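Local coordinates for RagB/SusD domain protein (PDB 5J5U) that binds chitin, probably as the SusD-like outer-membrane lipoprotein of a chitin utilization system in Flavobacterium johnsoniae, at residues 31-36 / 70-75; 47-52 / 413-418; 265-270 / 404-409; 301-306 / 429-434. All blocks are in the same frame, centred on the assembly; numbering follows the deposited sequence.

Interaction 1: residues 31-36 / 70-75; sequences GYYQHR and TALWRN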
# COMPACT_ATOMS: atom_id res chain seq x y z
N GLY A 31 -3.87 -6.12 -13.50
CA GLY A 31 -3.33 -7.31 -12.87
C GLY A 31 -1.85 -7.44 -13.12
O GLY A 31 -1.14 -8.10 -12.36
N TYR A 32 -1.39 -6.80 -14.20
CA TYR A 32 0.01 -6.86 -14.58
C TYR A 32 0.94 -6.34 -13.45
O TYR A 32 1.90 -7.03 -13.12
CB TYR A 32 0.26 -6.08 -15.88
CG TYR A 32 1.65 -6.24 -16.43
CD1 TYR A 32 2.62 -5.25 -16.25
CD2 TYR A 32 2.03 -7.41 -17.09
CE1 TYR A 32 3.90 -5.41 -16.74
CE2 TYR A 32 3.30 -7.58 -17.58
CZ TYR A 32 4.23 -6.58 -17.40
OH TYR A 32 5.51 -6.75 -17.88
N TYR A 33 0.66 -5.19 -12.84
CA TYR A 33 1.57 -4.78 -11.76
C TYR A 33 1.04 -5.05 -10.37
O TYR A 33 1.80 -4.98 -9.41
CB TYR A 33 1.99 -3.29 -11.86
CG TYR A 33 0.95 -2.24 -11.62
CD1 TYR A 33 0.50 -1.94 -10.34
CD2 TYR A 33 0.47 -1.47 -12.68
CE1 TYR A 33 -0.46 -0.92 -10.12
CE2 TYR A 33 -0.47 -0.46 -12.48
CZ TYR A 33 -0.92 -0.19 -11.21
OH TYR A 33 -1.83 0.82 -11.04
N GLN A 34 -0.25 -5.35 -10.24
CA GLN A 34 -0.74 -5.83 -8.95
C GLN A 34 -0.08 -7.16 -8.64
O GLN A 34 0.29 -7.44 -7.50
CB GLN A 34 -2.27 -6.00 -8.94
CG GLN A 34 -3.03 -4.70 -8.96
CD GLN A 34 -2.82 -3.87 -7.70
OE1 GLN A 34 -2.45 -4.39 -6.63
NE2 GLN A 34 -3.06 -2.58 -7.82
N HIS A 35 0.08 -7.98 -9.68
CA HIS A 35 0.70 -9.27 -9.49
C HIS A 35 2.20 -9.08 -9.19
O HIS A 35 2.74 -9.71 -8.28
CB HIS A 35 0.50 -10.14 -10.75
CG HIS A 35 0.82 -11.59 -10.56
ND1 HIS A 35 0.80 -12.50 -11.59
CD2 HIS A 35 1.17 -12.29 -9.45
CE1 HIS A 35 1.13 -13.70 -11.13
NE2 HIS A 35 1.36 -13.59 -9.83
N ARG A 36 2.86 -8.21 -9.95
CA ARG A 36 4.32 -8.13 -9.87
C ARG A 36 4.82 -7.17 -8.76
O ARG A 36 5.74 -7.51 -8.02
CB ARG A 36 4.87 -7.71 -11.23
CG ARG A 36 4.73 -8.80 -12.30
CD ARG A 36 4.84 -8.25 -13.73
NE ARG A 36 4.78 -9.33 -14.72
CZ ARG A 36 3.65 -9.94 -15.10
NH1 ARG A 36 2.49 -9.56 -14.59
NH2 ARG A 36 3.69 -10.93 -15.98
N THR A 70 10.12 -3.68 -13.13
CA THR A 70 9.76 -2.48 -13.88
C THR A 70 8.30 -2.39 -14.31
O THR A 70 7.90 -1.39 -14.94
CB THR A 70 10.62 -2.34 -15.15
OG1 THR A 70 10.33 -3.42 -16.05
CG2 THR A 70 12.11 -2.32 -14.81
N ALA A 71 7.49 -3.39 -13.96
CA ALA A 71 6.07 -3.42 -14.30
C ALA A 71 5.26 -2.16 -13.86
O ALA A 71 4.48 -1.60 -14.64
CB ALA A 71 5.43 -4.67 -13.73
N LEU A 72 5.43 -1.74 -12.60
CA LEU A 72 4.80 -0.50 -12.13
C LEU A 72 5.22 0.70 -13.01
O LEU A 72 4.37 1.43 -13.51
CB LEU A 72 5.15 -0.23 -10.67
CG LEU A 72 4.47 0.95 -9.96
CD1 LEU A 72 2.99 0.66 -9.82
CD2 LEU A 72 5.09 1.21 -8.60
N TRP A 73 6.53 0.87 -13.22
CA TRP A 73 7.03 1.94 -14.08
C TRP A 73 6.34 1.97 -15.45
O TRP A 73 5.72 2.97 -15.85
CB TRP A 73 8.53 1.77 -14.26
CG TRP A 73 9.18 2.75 -15.18
CD1 TRP A 73 9.17 2.74 -16.55
CD2 TRP A 73 10.00 3.86 -14.80
NE1 TRP A 73 9.91 3.79 -17.03
CE2 TRP A 73 10.45 4.48 -15.98
CE3 TRP A 73 10.41 4.39 -13.57
CZ2 TRP A 73 11.26 5.60 -15.97
CZ3 TRP A 73 11.21 5.50 -13.55
CH2 TRP A 73 11.63 6.10 -14.76
N ARG A 74 6.46 0.85 -16.15
CA ARG A 74 5.96 0.74 -17.50
C ARG A 74 4.47 1.02 -17.60
O ARG A 74 4.04 1.76 -18.50
CB ARG A 74 6.26 -0.65 -18.04
CG ARG A 74 5.44 -1.01 -19.25
CD ARG A 74 5.66 -2.45 -19.63
NE ARG A 74 5.21 -2.72 -21.00
CZ ARG A 74 3.99 -3.13 -21.32
NH1 ARG A 74 3.08 -3.35 -20.37
NH2 ARG A 74 3.68 -3.33 -22.60
N ASN A 75 3.68 0.48 -16.67
CA ASN A 75 2.24 0.63 -16.82
C ASN A 75 1.71 1.96 -16.31
O ASN A 75 0.75 2.51 -16.86
CB ASN A 75 1.50 -0.53 -16.16
CG ASN A 75 1.39 -1.74 -17.09
OD1 ASN A 75 2.26 -1.96 -17.94
ND2 ASN A 75 0.30 -2.46 -17.00
O HOH W 1 7.52 -4.62 -17.23
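Y32 reaches from helix 31-45 across to A71 and N75 of helix 66-90, and its ring carries much of the contact. With CG anti to the backbone N (chi1 -173°), the side chain leaves its helix toward the second one. CB and CG pass the amide of N75, CD1 lies 3.7 Å from N75 ND2, and the ring and amide planes are only 19° apart. Further out, CE1 presses on the methyl of A71, 3.5 Å from its CB. The hydroxyl at the tip shares a water with T70: Y32 OH is 3.0 Å from it, and the water donates to T70 OG1. R36 covers one ring face with CD, over the ring centre, and its NH1 returns to Y32 O in the carbonyl plane, on a lone pair (3.0 Å), while its NE pairs with E67. An alanine in place of Y32 would probably open a gap beside the A71 methyl and the N75 amide and leave the bridging water without its second holder.

Deeper in, L72 CD1 lies over one face of the Y33 ring, offset toward the rim, a CH-pi contact of 3.9 Å to the ring centroid, and N75 CB meets the same ring at the edge. The Y33 hydroxyl is bonded to E80 and R114, and N75 ND2 to D30. The two helices run nearly antiparallel, at 156° with axes 8.6 Å apart, with the CA atoms of Y33 and A71 nearest each other. L72 also packs on I118 and Y119, so helices 31-45, 66-90 and 98-119 pack together here.

Interaction 2: residues 47-52 / 413-418; sequences QHYSGS and FNSIEA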
# COMPACT_ATOMS: atom_id res chain seq x y z
N GLN A 47 6.88 -9.64 3.81
CA GLN A 47 6.44 -10.91 4.37
C GLN A 47 4.96 -10.90 4.75
O GLN A 47 4.55 -11.42 5.79
CB GLN A 47 7.32 -11.26 5.57
CG GLN A 47 8.80 -11.32 5.20
CD GLN A 47 9.71 -11.88 6.33
OE1 GLN A 47 9.37 -11.82 7.52
NE2 GLN A 47 10.87 -12.40 5.94
N HIS A 48 4.16 -10.28 3.88
CA HIS A 48 2.73 -10.48 3.90
C HIS A 48 2.41 -11.92 3.44
O HIS A 48 1.50 -12.56 3.97
CB HIS A 48 2.04 -9.47 2.99
CG HIS A 48 1.71 -8.17 3.66
ND1 HIS A 48 1.26 -7.07 2.96
CD2 HIS A 48 1.78 -7.79 4.95
CE1 HIS A 48 1.06 -6.07 3.81
NE2 HIS A 48 1.37 -6.48 5.02
N TYR A 49 3.14 -12.42 2.44
CA TYR A 49 2.83 -13.75 1.86
C TYR A 49 4.02 -14.69 1.68
O TYR A 49 5.17 -14.24 1.50
CB TYR A 49 2.18 -13.58 0.48
CG TYR A 49 1.13 -12.49 0.37
CD1 TYR A 49 -0.17 -12.70 0.81
CD2 TYR A 49 1.44 -11.28 -0.21
CE1 TYR A 49 -1.13 -11.74 0.69
CE2 TYR A 49 0.46 -10.28 -0.35
CZ TYR A 49 -0.82 -10.52 0.10
OH TYR A 49 -1.79 -9.54 -0.01
N SER A 50 3.74 -15.99 1.67
CA SER A 50 4.74 -16.97 1.21
C SER A 50 4.09 -18.28 0.72
O SER A 50 2.97 -18.61 1.08
CB SER A 50 5.75 -17.25 2.34
OG SER A 50 6.94 -17.84 1.83
N GLY A 51 4.79 -19.05 -0.11
CA GLY A 51 4.25 -20.33 -0.51
C GLY A 51 4.16 -20.63 -1.99
O GLY A 51 4.47 -21.74 -2.41
N SER A 52 3.69 -19.66 -2.77
CA SER A 52 3.59 -19.83 -4.21
C SER A 52 4.97 -19.72 -4.87
O SER A 52 5.89 -19.15 -4.30
CB SER A 52 2.65 -18.80 -4.83
OG SER A 52 3.30 -17.56 -5.07
N PHE A 413 -2.98 -6.56 1.37
CA PHE A 413 -3.53 -6.39 0.02
C PHE A 413 -3.17 -5.04 -0.63
O PHE A 413 -3.47 -4.83 -1.81
CB PHE A 413 -5.06 -6.58 0.01
CG PHE A 413 -5.51 -7.81 0.73
CD1 PHE A 413 -4.90 -9.03 0.47
CD2 PHE A 413 -6.50 -7.75 1.71
CE1 PHE A 413 -5.30 -10.17 1.15
CE2 PHE A 413 -6.90 -8.89 2.38
CZ PHE A 413 -6.30 -10.10 2.10
N ASN A 414 -2.52 -4.16 0.12
CA ASN A 414 -1.91 -2.95 -0.42
C ASN A 414 -0.44 -2.93 0.01
O ASN A 414 -0.01 -2.08 0.79
CB ASN A 414 -2.61 -1.67 0.06
CG ASN A 414 -2.28 -0.47 -0.82
OD1 ASN A 414 -1.35 -0.52 -1.64
ND2 ASN A 414 -3.00 0.63 -0.63
N SER A 415 0.30 -3.91 -0.49
CA SER A 415 1.63 -4.19 0.02
C SER A 415 2.66 -3.12 -0.32
O SER A 415 3.69 -3.04 0.36
CB SER A 415 2.12 -5.55 -0.49
OG SER A 415 1.33 -6.59 0.05
N ILE A 416 2.40 -2.32 -1.35
CA ILE A 416 3.30 -1.23 -1.69
C ILE A 416 3.44 -0.28 -0.48
O ILE A 416 4.56 0.11 -0.11
CB ILE A 416 2.82 -0.46 -2.92
CG1 ILE A 416 2.96 -1.32 -4.17
CG2 ILE A 416 3.61 0.85 -3.12
CD1 ILE A 416 2.44 -0.64 -5.44
N GLU A 417 2.31 0.05 0.16
CA GLU A 417 2.32 0.96 1.33
C GLU A 417 2.98 0.34 2.56
O GLU A 417 3.71 1.00 3.26
CB GLU A 417 0.90 1.39 1.68
CG GLU A 417 0.26 2.26 0.63
CD GLU A 417 1.21 3.33 0.15
OE1 GLU A 417 1.72 4.09 1.00
OE2 GLU A 417 1.44 3.42 -1.08
N ALA A 418 2.72 -0.93 2.80
CA ALA A 418 3.37 -1.62 3.89
C ALA A 418 4.88 -1.68 3.66
O ALA A 418 5.63 -1.53 4.60
CB ALA A 418 2.82 -3.01 4.01
O HOH W 2 -0.79 -7.46 -1.02
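H48 and S415 are joined by a hydrogen bond between the turn leading into strand 49-50 and the start of helix 415-425. H48 ND1 and S415 OG stand 3.0 Å apart, near the plane of the imidazole and at its edge, and either could be the donor; the bond is nearly straight (162°). The other ring nitrogen, NE2, is bonded to the carbonyl of W408, so the imidazole is held at both nitrogens and its rotation is fixed. S415 OG, anti to the carbonyl carbon (chi1 -66°), is brought to the H48 side of the helix start. A water modelled in the plane of the tyrosine ring, at its edge, lies between Y49 OH and S415 OG, but at 2.5 Å from each its details are doubtful.

Van der Waals contacts fill in around these groups. H48 CE1 rests against the methyl of A418, one turn of helix beyond S415, at 3.5 Å from its CB. H48 CB lies over one face of the Y49 ring, 3.7 Å above its plane and offset toward the rim. The side chains of Y49 and F413 cross at about a right angle, and both also touch F260 of strand 259-260. Between them is a close polar-to-aromatic approach, Y49 OH to F413 CD1 at 3.2 Å.

All five touching residues are buried. On the first segment, Q47, with positive phi, is the C-prime residue of a Schellman motif that ends helix 31-45, and the chain then enters the two-stranded antiparallel pair 49-50/259-260; on the second, N414 occupies the N-cap position of helix 415-425.

Interaction 3: residues 265-270 / 404-409; sequences IDYLRD and GTQLWI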
# COMPACT_ATOMS: atom_id res chain seq x y z
N ILE A 265 0.44 -14.66 10.47
CA ILE A 265 -0.46 -15.59 11.13
C ILE A 265 -0.11 -15.72 12.61
O ILE A 265 -0.99 -15.60 13.45
CB ILE A 265 -0.45 -16.97 10.48
CG1 ILE A 265 -0.98 -16.87 9.04
CG2 ILE A 265 -1.31 -17.95 11.32
CD1 ILE A 265 -2.38 -16.30 8.91
N ASP A 266 1.16 -15.97 12.92
CA ASP A 266 1.57 -16.01 14.32
C ASP A 266 1.20 -14.73 15.05
O ASP A 266 0.77 -14.78 16.19
CB ASP A 266 3.08 -16.23 14.47
CG ASP A 266 3.52 -17.63 14.08
OD1 ASP A 266 2.68 -18.50 13.79
OD2 ASP A 266 4.74 -17.86 14.12
N TYR A 267 1.36 -13.56 14.42
CA TYR A 267 1.01 -12.35 15.15
C TYR A 267 -0.49 -12.29 15.45
O TYR A 267 -0.88 -11.93 16.56
CB TYR A 267 1.42 -11.09 14.40
CG TYR A 267 1.21 -9.83 15.23
CD1 TYR A 267 2.16 -9.42 16.14
CD2 TYR A 267 0.04 -9.08 15.11
CE1 TYR A 267 1.97 -8.30 16.90
CE2 TYR A 267 -0.15 -7.94 15.88
CZ TYR A 267 0.82 -7.56 16.78
OH TYR A 267 0.66 -6.43 17.57
N LEU A 268 -1.31 -12.61 14.46
CA LEU A 268 -2.76 -12.53 14.62
C LEU A 268 -3.28 -13.58 15.62
O LEU A 268 -4.17 -13.30 16.44
CB LEU A 268 -3.45 -12.70 13.27
CG LEU A 268 -3.19 -11.63 12.21
CD1 LEU A 268 -3.80 -12.05 10.89
CD2 LEU A 268 -3.74 -10.26 12.63
N ARG A 269 -2.70 -14.77 15.57
CA ARG A 269 -3.09 -15.86 16.44
C ARG A 269 -2.61 -15.66 17.89
O ARG A 269 -3.39 -15.79 18.83
CB ARG A 269 -2.56 -17.19 15.89
CG ARG A 269 -3.11 -18.42 16.60
CD ARG A 269 -2.24 -19.63 16.33
NE ARG A 269 -0.87 -19.32 16.71
CZ ARG A 269 0.17 -19.44 15.91
NH1 ARG A 269 0.01 -19.89 14.67
NH2 ARG A 269 1.38 -19.11 16.35
N ASP A 270 -1.32 -15.36 18.08
CA ASP A 270 -0.75 -15.28 19.43
C ASP A 270 -1.27 -14.08 20.23
O ASP A 270 -1.19 -14.08 21.46
CB ASP A 270 0.79 -15.21 19.39
CG ASP A 270 1.44 -16.46 18.78
OD1 ASP A 270 0.76 -17.50 18.63
OD2 ASP A 270 2.65 -16.39 18.46
N GLY A 404 3.50 0.52 13.78
CA GLY A 404 4.03 -0.06 12.55
C GLY A 404 3.41 -1.40 12.24
O GLY A 404 3.01 -1.65 11.09
N THR A 405 3.32 -2.26 13.26
CA THR A 405 2.75 -3.59 13.09
C THR A 405 1.27 -3.52 12.70
O THR A 405 0.80 -4.23 11.77
CB THR A 405 2.91 -4.41 14.39
OG1 THR A 405 4.27 -4.34 14.83
CG2 THR A 405 2.53 -5.88 14.17
N GLN A 406 0.53 -2.64 13.37
CA GLN A 406 -0.87 -2.47 13.03
C GLN A 406 -1.05 -1.94 11.59
O GLN A 406 -1.90 -2.41 10.85
CB GLN A 406 -1.57 -1.54 14.03
CG GLN A 406 -1.81 -2.17 15.38
CD GLN A 406 -2.63 -3.45 15.30
OE1 GLN A 406 -3.47 -3.61 14.41
NE2 GLN A 406 -2.37 -4.37 16.21
N LEU A 407 -0.25 -0.95 11.20
CA LEU A 407 -0.32 -0.44 9.82
C LEU A 407 0.01 -1.54 8.80
O LEU A 407 -0.61 -1.66 7.76
CB LEU A 407 0.63 0.75 9.63
CG LEU A 407 0.14 2.12 10.12
CD1 LEU A 407 1.32 3.05 10.36
CD2 LEU A 407 -0.84 2.73 9.14
N TRP A 408 1.00 -2.34 9.14
CA TRP A 408 1.43 -3.46 8.33
C TRP A 408 0.27 -4.43 8.14
O TRP A 408 0.11 -5.05 7.07
CB TRP A 408 2.65 -4.13 8.99
CG TRP A 408 3.10 -5.38 8.35
CD1 TRP A 408 3.70 -5.51 7.13
CD2 TRP A 408 3.02 -6.70 8.90
NE1 TRP A 408 3.98 -6.84 6.88
CE2 TRP A 408 3.58 -7.59 7.95
CE3 TRP A 408 2.54 -7.23 10.11
CZ2 TRP A 408 3.66 -8.96 8.17
CZ3 TRP A 408 2.62 -8.59 10.32
CH2 TRP A 408 3.19 -9.44 9.37
N ILE A 409 -0.59 -4.54 9.16
CA ILE A 409 -1.78 -5.38 9.04
C ILE A 409 -2.84 -4.67 8.21
O ILE A 409 -3.47 -5.26 7.33
CB ILE A 409 -2.33 -5.79 10.42
CG1 ILE A 409 -1.32 -6.70 11.12
CG2 ILE A 409 -3.66 -6.53 10.26
CD1 ILE A 409 -1.72 -7.15 12.51
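T405 CG2 sits over one face of the Y267 ring, 3.7 Å from the ring centroid, in a CH-pi contact displaced toward the rim, with CZ its closest ring atom. Y267 stretches away from its own helix with CG anti to the backbone N (chi1 -174°), and the threonine crosses it obliquely. I409 crosses the tyrosine at about a right angle: its CD1 lies 3.7 Å from Y267 CD2. The same methyl also meets L268 CD2 at 3.7 Å, as these two side chains slide past each other in opposite directions.

The contact joins the last part of helix 262-270 to helix 399-410 in the helical SusD-like fold. With axes 12.0 Å apart and directions 110° from each other, the backbones stay separated and Y267 spans most of the space, meeting T405, Q406 and I409. Q406 approaches the ring edge, its amide plane turned 60° from the ring plane and NE2 3.9 Å from Y267 OH, while its OE1 accepts from R275. T405 OG1 is occupied by E401 O one turn earlier. On the other side of the first helix, R269 grips D270 OD1 side-on through NE and NH2, in a salt-bridge network that also includes D266.

Interaction 4: residues 301-306 / 429-434; sequences GVRPGV and HLLPIT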
# COMPACT_ATOMS: atom_id res chain seq x y z
N GLY A 301 0.89 -20.00 9.32
CA GLY A 301 1.28 -19.47 8.02
C GLY A 301 2.46 -20.23 7.44
O GLY A 301 2.99 -21.15 8.06
N VAL A 302 2.88 -19.83 6.24
CA VAL A 302 4.04 -20.44 5.60
C VAL A 302 5.25 -19.55 5.88
O VAL A 302 5.19 -18.34 5.66
CB VAL A 302 3.85 -20.60 4.05
CG1 VAL A 302 5.15 -21.13 3.41
CG2 VAL A 302 2.68 -21.53 3.73
N ARG A 303 6.33 -20.15 6.37
CA ARG A 303 7.56 -19.42 6.64
C ARG A 303 8.10 -18.75 5.36
O ARG A 303 8.20 -19.39 4.31
CB ARG A 303 8.61 -20.37 7.23
CG ARG A 303 9.98 -19.74 7.54
CD ARG A 303 10.05 -19.22 8.96
NE ARG A 303 11.32 -18.56 9.26
CZ ARG A 303 11.77 -18.31 10.50
NH1 ARG A 303 11.07 -18.68 11.57
NH2 ARG A 303 12.95 -17.70 10.65
N PRO A 304 8.45 -17.46 5.46
CA PRO A 304 9.09 -16.75 4.34
C PRO A 304 10.33 -17.49 3.85
O PRO A 304 11.12 -17.97 4.64
CB PRO A 304 9.45 -15.39 4.93
CG PRO A 304 8.48 -15.21 6.09
CD PRO A 304 8.28 -16.60 6.65
N GLY A 305 10.46 -17.62 2.53
CA GLY A 305 11.58 -18.34 1.94
C GLY A 305 11.24 -19.80 1.70
O GLY A 305 12.03 -20.53 1.11
N VAL A 306 10.06 -20.22 2.13
CA VAL A 306 9.67 -21.62 2.02
C VAL A 306 8.47 -21.76 1.09
O VAL A 306 7.48 -21.06 1.26
CB VAL A 306 9.34 -22.22 3.43
CG1 VAL A 306 8.78 -23.64 3.31
CG2 VAL A 306 10.57 -22.19 4.33
N HIS A 429 9.56 -6.00 12.70
CA HIS A 429 10.76 -6.78 12.49
C HIS A 429 10.40 -8.03 11.72
O HIS A 429 9.50 -8.77 12.10
CB HIS A 429 11.42 -7.11 13.82
CG HIS A 429 12.00 -5.92 14.51
ND1 HIS A 429 12.56 -5.97 15.77
CD2 HIS A 429 12.09 -4.62 14.11
CE1 HIS A 429 12.96 -4.77 16.12
NE2 HIS A 429 12.69 -3.93 15.13
N LEU A 430 11.11 -8.26 10.63
CA LEU A 430 10.78 -9.34 9.73
C LEU A 430 11.62 -10.54 10.09
O LEU A 430 12.63 -10.41 10.75
CB LEU A 430 11.00 -8.94 8.25
CG LEU A 430 10.19 -7.74 7.72
CD1 LEU A 430 10.46 -7.48 6.22
CD2 LEU A 430 8.68 -7.89 8.00
N LEU A 431 11.16 -11.71 9.68
CA LEU A 431 11.93 -12.92 9.84
C LEU A 431 13.10 -12.85 8.91
O LEU A 431 12.96 -12.42 7.77
CB LEU A 431 11.07 -14.14 9.52
CG LEU A 431 9.98 -14.35 10.58
CD1 LEU A 431 8.96 -15.42 10.19
CD2 LEU A 431 10.70 -14.72 11.88
N PRO A 432 14.27 -13.30 9.37
CA PRO A 432 15.48 -13.24 8.56
C PRO A 432 15.40 -14.23 7.41
O PRO A 432 14.86 -15.31 7.55
CB PRO A 432 16.59 -13.60 9.55
CG PRO A 432 15.88 -14.46 10.57
CD PRO A 432 14.51 -13.88 10.71
N ILE A 433 15.87 -13.81 6.24
CA ILE A 433 15.94 -14.65 5.06
C ILE A 433 17.34 -15.26 4.93
O ILE A 433 18.31 -14.54 4.72
CB ILE A 433 15.56 -13.84 3.79
CG1 ILE A 433 14.08 -13.38 3.87
CG2 ILE A 433 15.81 -14.63 2.51
CD1 ILE A 433 13.09 -14.55 3.84
N THR A 434 17.45 -16.58 5.05
CA THR A 434 18.77 -17.20 5.08
C THR A 434 18.99 -18.13 3.90
O THR A 434 20.05 -18.76 3.79
CB THR A 434 18.98 -18.03 6.40
OG1 THR A 434 17.92 -18.98 6.57
CG2 THR A 434 19.05 -17.09 7.63
O HOH W 3 12.57 -17.18 7.14
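L431 packs with both of its methyls against the first segment: CD1 against the P304 ring, 3.8 Å from CD, and CD2 over one face of the R303 guanidinium. The proline and leucine side chains cross at about a right angle. I433 meets the same proline with CD1, 3.9 Å from P304 CB, and this methyl also comes close to the backbone at G305. At its backbone angles a CB on G305 would be jammed against the carbonyl O of P304, which by itself calls for glycine. P304 and I433 are both buried and touch Q47, forming the closely fitted side of the contact.

The other side is exposed and built round the R303 guanidinium and a water. The R303 chain bends at chi2 (92°), about the CB-CG bond, and its flat guanidinium lies 3.7 Å beneath L431 CD2, which is offset toward the rim. NH2 approaches P432 CD more loosely, at 4.1 Å. R303 NE donates to a water 2.8 Å away that in turn donates to P304 O and P432 O, so one water ties both backbones together. A serine in place of L431 would probably open a gap beside the P304 ring and leave the guanidinium face without its hydrocarbon cover.

The two segments are irregular loops, the first turning through a type II beta turn from R303 to V306 with glycine at its third position. Here P304, L431 and I433, with the bridging water, join two long connections of the helical SusD-like fold.

Interaction 2 is the most central and fully buried, and the only one of the four with a direct hydrogen bond between its segments. Interaction 3, also largely buried but farther from the chain's centre, relies on apolar and CH-pi packing. In interactions 1 and 4, which are partly exposed and lack such a bond, a water links the two sides; the first pairs two helices, the last two loops. Segments 31-36 and 47-52 lie on consecutive elements, as do 404-409 and 413-418. Interaction 2 touches interaction 3 where H48 meets W408, and interaction 4 where Q47 meets the L431 carbonyl. Interaction 1 touches none of the others; its nearest atoms are about 5 Å from interaction 2.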